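Local coordinates for protein MccF (Escherichia coli, PDB 4IIY) that confers self-immunity to microcin C7 and is probably a serine hydrolase of the peptidase S66 family, bound here to a glutamyl sulfamoyl inosine, at residues G243-L246 / N247-T250; R273-I276 / A277-E280. The protein carries 1 engineered substitution. All blocks are in the same frame, centred on the assembly; numbering follows the deposited sequence. Where two conformers were deposited one is given.

Contact 1 of 2, residues G243-L246 / N247-T250. With 1EI (5'-O-(L-alpha-glutamylsulfamoyl)inosine), chain K.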
ATOM      1  N   GLY B 243       9.298  -4.005 -12.848  1.00  8.48           N
ATOM      2  CA  GLY B 243       8.354  -3.196 -12.090  1.00  8.68           C
ATOM      3  C   GLY B 243       6.910  -3.378 -12.506  1.00  7.49           C
ATOM      4  O   GLY B 243       6.453  -4.502 -12.702  1.00  9.90           O
ATOM      5  N   GLY B 244       6.188  -2.269 -12.629  1.00  7.14           N
ATOM      6  CA  GLY B 244       4.766  -2.277 -12.937  1.00  7.74           C
ATOM      7  C   GLY B 244       4.050  -1.219 -12.129  1.00  6.41           C
ATOM      8  O   GLY B 244       4.593  -0.133 -11.874  1.00  7.09           O
ATOM      9  N   ASN B 245       2.826  -1.531 -11.721  1.00  6.37           N
ATOM     10  CA  ASN B 245       2.065  -0.602 -10.895  1.00  6.81           C
ATOM     11  C   ASN B 245       2.646  -0.592  -9.489  1.00  5.74           C
ATOM     12  O   ASN B 245       2.649  -1.611  -8.798  1.00  6.80           O
ATOM     13  CB  ASN B 245       0.589  -1.001 -10.879  1.00  6.72           C
ATOM     14  CG  ASN B 245      -0.274  -0.024 -10.097  1.00  6.22           C
ATOM     15  OD1 ASN B 245      -0.525  -0.212  -8.897  1.00  7.95           O
ATOM     16  ND2 ASN B 245      -0.755   1.014 -10.773  1.00  7.70           N
ATOM     17  N   LEU B 246       3.132   0.564  -9.057  1.00  7.24           N
ATOM     18  CA  LEU B 246       3.902   0.639  -7.821  1.00  7.12           C
ATOM     19  C   LEU B 246       3.052   0.355  -6.586  1.00  6.74           C
ATOM     20  O   LEU B 246       3.452  -0.416  -5.717  1.00  6.84           O
ATOM     21  CB  LEU B 246       4.621   1.983  -7.723  1.00  7.43           C
ATOM     22  CG  LEU B 246       5.434   2.237  -6.459  1.00  7.77           C
ATOM     23  CD1 LEU B 246       6.449   1.126  -6.203  1.00  8.45           C
ATOM     24  CD2 LEU B 246       6.116   3.608  -6.562  1.00  9.01           C
ATOM     25  N   ASN B 247       1.866   0.952  -6.501  1.00  6.33           N
ATOM     26  CA  ASN B 247       1.014   0.643  -5.370  1.00  5.86           C
ATOM     27  C   ASN B 247       0.732  -0.864  -5.283  1.00  6.82           C
ATOM     28  O   ASN B 247       0.722  -1.448  -4.194  1.00  7.37           O
ATOM     29  CB  ASN B 247      -0.286   1.435  -5.453  1.00  7.96           C
ATOM     30  CG  ASN B 247      -1.053   1.418  -4.152  1.00  9.61           C
ATOM     31  OD1 ASN B 247      -0.549   1.849  -3.121  1.00 12.41           O
ATOM     32  ND2 ASN B 247      -2.275   0.909  -4.192  1.00 11.97           N
ATOM     33  N   THR B 248       0.485  -1.505  -6.419  1.00  6.46           N
ATOM     34  CA  THR B 248       0.228  -2.942  -6.412  1.00  6.31           C
ATOM     35  C   THR B 248       1.431  -3.764  -5.931  1.00  6.15           C
ATOM     36  O   THR B 248       1.266  -4.792  -5.267  1.00  7.07           O
ATOM     37  CB  THR B 248      -0.214  -3.425  -7.803  1.00  6.50           C
ATOM     38  OG1 THR B 248      -1.406  -2.731  -8.175  1.00  7.19           O
ATOM     39  CG2 THR B 248      -0.503  -4.919  -7.804  1.00  7.36           C
ATOM     40  N   LEU B 249       2.643  -3.319  -6.249  1.00  6.90           N
ATOM     41  CA  LEU B 249       3.838  -4.033  -5.814  1.00  6.17           C
ATOM     42  C   LEU B 249       3.906  -4.164  -4.291  1.00  6.91           C
ATOM     43  O   LEU B 249       4.489  -5.118  -3.778  1.00  6.90           O
ATOM     44  CB  LEU B 249       5.107  -3.371  -6.354  1.00  7.49           C
ATOM     45  CG  LEU B 249       5.323  -3.521  -7.863  1.00  7.83           C
ATOM     46  CD1 LEU B 249       6.500  -2.660  -8.318  1.00  9.70           C
ATOM     47  CD2 LEU B 249       5.530  -4.977  -8.283  1.00  8.28           C
ATOM     48  N   THR B 250       3.328  -3.215  -3.566  1.00  6.73           N
ATOM     49  CA  THR B 250       3.306  -3.326  -2.113  1.00  7.57           C
ATOM     50  C   THR B 250       2.618  -4.611  -1.626  1.00  7.57           C
ATOM     51  O   THR B 250       2.893  -5.071  -0.518  1.00  9.19           O
ATOM     52  CB  THR B 250       2.652  -2.104  -1.409  1.00  7.50           C
ATOM     53  OG1 THR B 250       1.243  -2.068  -1.666  1.00  8.41           O
ATOM     54  CG2 THR B 250       3.304  -0.794  -1.840  1.00  9.32           C
TER
HETATM   55  O6  1EI K 401     -16.481   3.981 -13.493  0.61 21.67           O
HETATM   56  C6  1EI K 401     -15.421   4.284 -14.083  0.97 14.41           C
HETATM   57  N1  1EI K 401     -15.307   5.439 -14.771  0.80 17.38           N
HETATM   58  C2  1EI K 401     -14.175   5.776 -15.413  0.82 16.17           C
HETATM   59  N3  1EI K 401     -13.078   5.001 -15.428  0.86 14.71           N
HETATM   60  C5  1EI K 401     -14.259   3.378 -14.049  1.00 15.41           C
HETATM   61  C4  1EI K 401     -13.071   3.819 -14.775  1.00 14.27           C
HETATM   62  N7  1EI K 401     -13.962   2.177 -13.512  0.90 16.92           N
HETATM   63  C8  1EI K 401     -12.689   1.875 -13.861  0.88 17.65           C
HETATM   64  N9  1EI K 401     -12.169   2.859 -14.610  0.81 13.46           N
HETATM   65  C1' 1EI K 401     -10.808   2.903 -15.171  0.93 12.67           C
HETATM   66  O4' 1EI K 401     -10.317   1.606 -15.477  0.83 13.49           O
HETATM   67  C2' 1EI K 401      -9.874   3.461 -14.118  0.95 19.21           C
HETATM   68  O2' 1EI K 401      -9.782   4.880 -14.249  0.83 20.59           O
HETATM   69  C3' 1EI K 401      -8.561   2.777 -14.423  0.73 19.72           C
HETATM   70  O3' 1EI K 401      -7.703   3.680 -15.116  0.59 15.04           O
HETATM   71  C4' 1EI K 401      -8.897   1.627 -15.355  0.94 17.18           C
HETATM   72  C5' 1EI K 401      -8.377   0.296 -14.828  0.93 14.79           C
HETATM   73  O5' 1EI K 401      -8.992  -0.033 -13.579  0.89 12.04           O
HETATM   74  SBF 1EI K 401      -8.342  -1.116 -12.707  0.79 10.74           S
HETATM   75  OAE 1EI K 401      -9.382  -1.791 -11.960  0.69 11.88           O
HETATM   76  OAF 1EI K 401      -7.658  -2.003 -13.609  0.98 11.32           O
HETATM   77  NAQ 1EI K 401      -7.331  -0.386 -11.790  0.98 13.46           N
HETATM   78  C   1EI K 401      -6.439  -0.959 -10.954  0.69 10.93           C
HETATM   79  O   1EI K 401      -6.247  -2.156 -10.773  0.98 10.43           O
HETATM   80  CA  1EI K 401      -5.555  -0.014 -10.191  0.70 14.51           C
HETATM   81  N   1EI K 401      -5.946   1.364 -10.429  0.72 18.14           N
HETATM   82  CB  1EI K 401      -5.593  -0.358  -8.706  0.78 20.14           C
HETATM   83  CG  1EI K 401      -4.224  -0.164  -8.060  0.82 22.64           C
HETATM   84  CD  1EI K 401      -3.987   1.296  -7.745  1.00 18.99           C
HETATM   85  OE1 1EI K 401      -4.680   2.160  -8.321  0.48 23.66           O
HETATM   86  OE2 1EI K 401      -3.105   1.578  -6.915  0.75 20.05           O

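Contact 2 of 2, residues R273-I276 / A277-E280. With 1EI (5'-O-(L-alpha-glutamylsulfamoyl)inosine), chain K.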
ATOM      1  N   ARG B 273      -4.488   7.784 -10.146  1.00  7.09           N
ATOM      2  CA  ARG B 273      -5.461   8.465  -9.295  1.00  8.69           C
ATOM      3  C   ARG B 273      -5.008   8.574  -7.849  1.00  7.99           C
ATOM      4  O   ARG B 273      -5.828   8.503  -6.926  1.00 10.60           O
ATOM      5  CB  ARG B 273      -6.835   7.787  -9.386  1.00 10.34           C
ATOM      6  CG  ARG B 273      -7.418   7.788 -10.793  1.00 11.08           C
ATOM      7  CD  ARG B 273      -8.731   7.020 -10.842  1.00 21.23           C
ATOM      8  NE  ARG B 273      -9.869   7.929 -10.741  1.00 39.26           N
ATOM      9  CZ  ARG B 273     -10.837   8.033 -11.647  1.00 29.38           C
ATOM     10  NH1 ARG B 273     -10.835   7.265 -12.732  1.00 31.53           N
ATOM     11  NH2 ARG B 273     -11.818   8.904 -11.460  1.00 33.02           N
ATOM     12  N   LYS B 274      -3.711   8.765  -7.643  1.00  7.64           N
ATOM     13  CA  LYS B 274      -3.211   8.921  -6.288  1.00  8.58           C
ATOM     14  C   LYS B 274      -3.029  10.366  -5.886  1.00  8.14           C
ATOM     15  O   LYS B 274      -2.806  11.253  -6.719  1.00  9.34           O
ATOM     16  CB  LYS B 274      -1.866   8.212  -6.108  1.00  8.65           C
ATOM     17  CG  LYS B 274      -1.889   6.738  -6.421  1.00  9.95           C
ATOM     18  CD  LYS B 274      -2.970   6.001  -5.645  1.00 11.63           C
ATOM     19  CE  LYS B 274      -2.882   4.507  -5.899  1.00 13.22           C
ATOM     20  NZ  LYS B 274      -4.067   3.799  -5.381  1.00 19.33           N
ATOM     21  N   SER B 275      -3.110  10.586  -4.580  1.00  8.79           N
ATOM     22  CA  SER B 275      -2.688  11.845  -3.998  0.53  8.37           C
ATOM     23  C   SER B 275      -1.165  11.932  -3.979  1.00  7.99           C
ATOM     24  O   SER B 275      -0.455  10.914  -3.921  1.00  8.27           O
ATOM     25  CB  SER B 275      -3.201  11.944  -2.566  0.53 10.12           C
ATOM     26  OG  SER B 275      -2.522  11.013  -1.743  0.53  9.94           O
ATOM     27  N   ILE B 276      -0.669  13.153  -4.017  1.00  7.81           N
ATOM     28  CA  ILE B 276       0.742  13.417  -3.848  1.00  7.99           C
ATOM     29  C   ILE B 276       1.239  12.818  -2.526  1.00  8.00           C
ATOM     30  O   ILE B 276       2.371  12.338  -2.457  1.00  7.91           O
ATOM     31  CB  ILE B 276       1.017  14.938  -3.980  1.00  8.87           C
ATOM     32  CG1 ILE B 276       2.508  15.240  -3.866  1.00  9.24           C
ATOM     33  CG2 ILE B 276       0.200  15.742  -2.965  1.00  9.45           C
ATOM     34  CD1 ILE B 276       2.881  16.617  -4.390  1.00  9.43           C
ATOM     35  N   ALA B 277       0.398  12.811  -1.493  1.00  7.50           N
ATOM     36  CA  ALA B 277       0.778  12.180  -0.225  1.00  8.68           C
ATOM     37  C   ALA B 277       1.130  10.707  -0.413  1.00  8.39           C
ATOM     38  O   ALA B 277       2.143  10.227   0.110  1.00  9.52           O
ATOM     39  CB  ALA B 277      -0.322  12.342   0.807  1.00  9.34           C
ATOM     40  N   THR B 278       0.295   9.988  -1.157  1.00  8.22           N
ATOM     41  CA  THR B 278       0.532   8.569  -1.410  1.00  9.28           C
ATOM     42  C   THR B 278       1.761   8.373  -2.295  1.00  8.61           C
ATOM     43  O   THR B 278       2.558   7.452  -2.072  1.00  8.44           O
ATOM     44  CB  THR B 278      -0.696   7.912  -2.071  1.00  8.86           C
ATOM     45  OG1 THR B 278      -1.783   7.928  -1.141  1.00 10.91           O
ATOM     46  CG2 THR B 278      -0.406   6.470  -2.451  1.00 11.45           C
ATOM     47  N   VAL B 279       1.921   9.222  -3.303  1.00  7.85           N
ATOM     48  CA  VAL B 279       3.092   9.126  -4.163  1.00  8.92           C
ATOM     49  C   VAL B 279       4.398   9.324  -3.382  1.00  7.07           C
ATOM     50  O   VAL B 279       5.354   8.568  -3.576  1.00  7.94           O
ATOM     51  CB  VAL B 279       2.962  10.063  -5.383  1.00  7.65           C
ATOM     52  CG1 VAL B 279       4.278  10.214  -6.112  1.00 11.24           C
ATOM     53  CG2 VAL B 279       1.879   9.543  -6.328  1.00 11.48           C
ATOM     54  N   GLU B 280       4.441  10.294  -2.472  1.00  7.40           N
ATOM     55  CA  GLU B 280       5.622  10.447  -1.628  1.00  7.35           C
ATOM     56  C   GLU B 280       5.884   9.174  -0.818  1.00  6.20           C
ATOM     57  O   GLU B 280       7.022   8.709  -0.711  1.00  6.79           O
ATOM     58  CB  GLU B 280       5.506  11.661  -0.696  1.00  7.92           C
ATOM     59  CG  GLU B 280       6.777  11.828   0.149  1.00  7.42           C
ATOM     60  CD  GLU B 280       6.713  12.915   1.214  1.00  7.49           C
ATOM     61  OE1 GLU B 280       6.096  13.979   0.982  1.00  8.18           O
ATOM     62  OE2 GLU B 280       7.299  12.696   2.305  1.00  7.96           O
TER
HETATM   63  O6  1EI K 401     -16.481   3.981 -13.493  0.61 21.67           O
HETATM   64  C6  1EI K 401     -15.421   4.284 -14.083  0.97 14.41           C
HETATM   65  N1  1EI K 401     -15.307   5.439 -14.771  0.80 17.38           N
HETATM   66  C2  1EI K 401     -14.175   5.776 -15.413  0.82 16.17           C
HETATM   67  N3  1EI K 401     -13.078   5.001 -15.428  0.86 14.71           N
HETATM   68  C5  1EI K 401     -14.259   3.378 -14.049  1.00 15.41           C
HETATM   69  C4  1EI K 401     -13.071   3.819 -14.775  1.00 14.27           C
HETATM   70  N7  1EI K 401     -13.962   2.177 -13.512  0.90 16.92           N
HETATM   71  C8  1EI K 401     -12.689   1.875 -13.861  0.88 17.65           C
HETATM   72  N9  1EI K 401     -12.169   2.859 -14.610  0.81 13.46           N
HETATM   73  C1' 1EI K 401     -10.808   2.903 -15.171  0.93 12.67           C
HETATM   74  O4' 1EI K 401     -10.317   1.606 -15.477  0.83 13.49           O
HETATM   75  C2' 1EI K 401      -9.874   3.461 -14.118  0.95 19.21           C
HETATM   76  O2' 1EI K 401      -9.782   4.880 -14.249  0.83 20.59           O
HETATM   77  C3' 1EI K 401      -8.561   2.777 -14.423  0.73 19.72           C
HETATM   78  O3' 1EI K 401      -7.703   3.680 -15.116  0.59 15.04           O
HETATM   79  C4' 1EI K 401      -8.897   1.627 -15.355  0.94 17.18           C
HETATM   80  C5' 1EI K 401      -8.377   0.296 -14.828  0.93 14.79           C
HETATM   81  O5' 1EI K 401      -8.992  -0.033 -13.579  0.89 12.04           O
HETATM   82  SBF 1EI K 401      -8.342  -1.116 -12.707  0.79 10.74           S
HETATM   83  OAE 1EI K 401      -9.382  -1.791 -11.960  0.69 11.88           O
HETATM   84  OAF 1EI K 401      -7.658  -2.003 -13.609  0.98 11.32           O
HETATM   85  NAQ 1EI K 401      -7.331  -0.386 -11.790  0.98 13.46           N
HETATM   86  C   1EI K 401      -6.439  -0.959 -10.954  0.69 10.93           C
HETATM   87  O   1EI K 401      -6.247  -2.156 -10.773  0.98 10.43           O
HETATM   88  CA  1EI K 401      -5.555  -0.014 -10.191  0.70 14.51           C
HETATM   89  N   1EI K 401      -5.946   1.364 -10.429  0.72 18.14           N
HETATM   90  CB  1EI K 401      -5.593  -0.358  -8.706  0.78 20.14           C
HETATM   91  CG  1EI K 401      -4.224  -0.164  -8.060  0.82 22.64           C
HETATM   92  CD  1EI K 401      -3.987   1.296  -7.745  1.00 18.99           C
HETATM   93  OE1 1EI K 401      -4.680   2.160  -8.321  0.48 23.66           O
HETATM   94  OE2 1EI K 401      -3.105   1.578  -6.915  0.75 20.05           O
HETATM   95  O   HOH W   1      -4.016   8.342  -2.795  1.00 12.35           O

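Contact 1 of 2, residues G243-L246 / N247-T250
N245, the last residue of strand 236-245, caps the short, weakly bonded helix 246-249 that follows it in the beta-alpha-beta unit ending at strand 266-270. Polar bonds to its side chain dominate the turn. N245 OD1 accepts from the backbone N of T248 at 3.0 Å, the donor lying 15° from the carboxamide plane, and from T248 OG1 at 2.8 Å, which sits well above that plane. With CG anti to the backbone N (chi1 -177°), CG stands beside the carbonyl carbon, which brings OD1 to the N-terminal end of the helix. The two donors on OD1 should fix the amide's rotation and turn ND2 to E270, a predicted charge-relay residue.

Backbone bonding continues the turn: L249 N reaches N245 O at 3.1 Å. Apolar contact is slight, with L246 CD1 and L249 CD1 4.3 Å apart. The backbone angles of G243 and G244 would press any CB against the preceding carbonyl oxygen.

The direct hydrogen bond to the ligand from these segments comes from N247, whose ND2 donates to OE2 of the glutamyl carboxylate at 2.9 Å, bent to 131° at the hydrogen. T250 OG1 bonds N247 O at 2.7 Å, nearly along the C=O axis.

Contact 2 of 2, residues R273-I276 / A277-E280
In the conformer described, S275 holds OG between its backbone N and carbonyl carbon (chi1 69°), which brings the hydroxyl to the N-terminal end of helix 276-288, where S275 OG accepts from T278 N at 3.1 Å. This is a serine N-cap. One water bridges the turn: it accepts from S275 N at 3.0 Å and hydrogen-bonds T278 OG1 at 2.8 Å. Regular helical bonding follows, from V279 N to S275 O and from E280 N to I276 O, the latter 2.9 Å long.

Just ahead of the cap, the K274 chain bends at chi2. Its CB packs on V279 CG2 at 4.0 Å and its CD lies obliquely across T278 CG2, while the ammonium end leaves the helix for the ligand. There K274 NZ donates to OE2 of the glutamyl carboxylate at 2.9 Å. R273 reaches the other half of the same molecule: NH1 makes a weak bond to the ribose O2', which lies at the edge of the guanidinium, in its plane, and NH1 also bonds S210. At the far end of the turn, the E280 carboxylate is gripped by Y89, R90, R97 and S124 of the second subunit.

The cap thus joins a ligand-binding loop to an interface helix, and the ammonium of K274 would probably help stabilise a negatively charged glutamyl group.

Both contacts are side-chain-capped helix starts following neighbouring parallel strands of the C-terminal domain's mixed sheet, but an asparagine caps in contact 1 and a serine in contact 2. Contact 1 is buried, about 10 Å between its centre and that of the chain, and lies beside the predicted charge-relay residues; contact 2 is partly buried, about 19 Å out, and includes a bridging water. They meet at the glutamyl carboxylate, where N247 ND2 and K274 NZ are 3.6 Å apart, an amide beside a probably charged ammonium. Both also touch the second subunit, contact 1 chiefly at T250, which bonds R281 of that subunit, and contact 2 more extensively, with salt bridges.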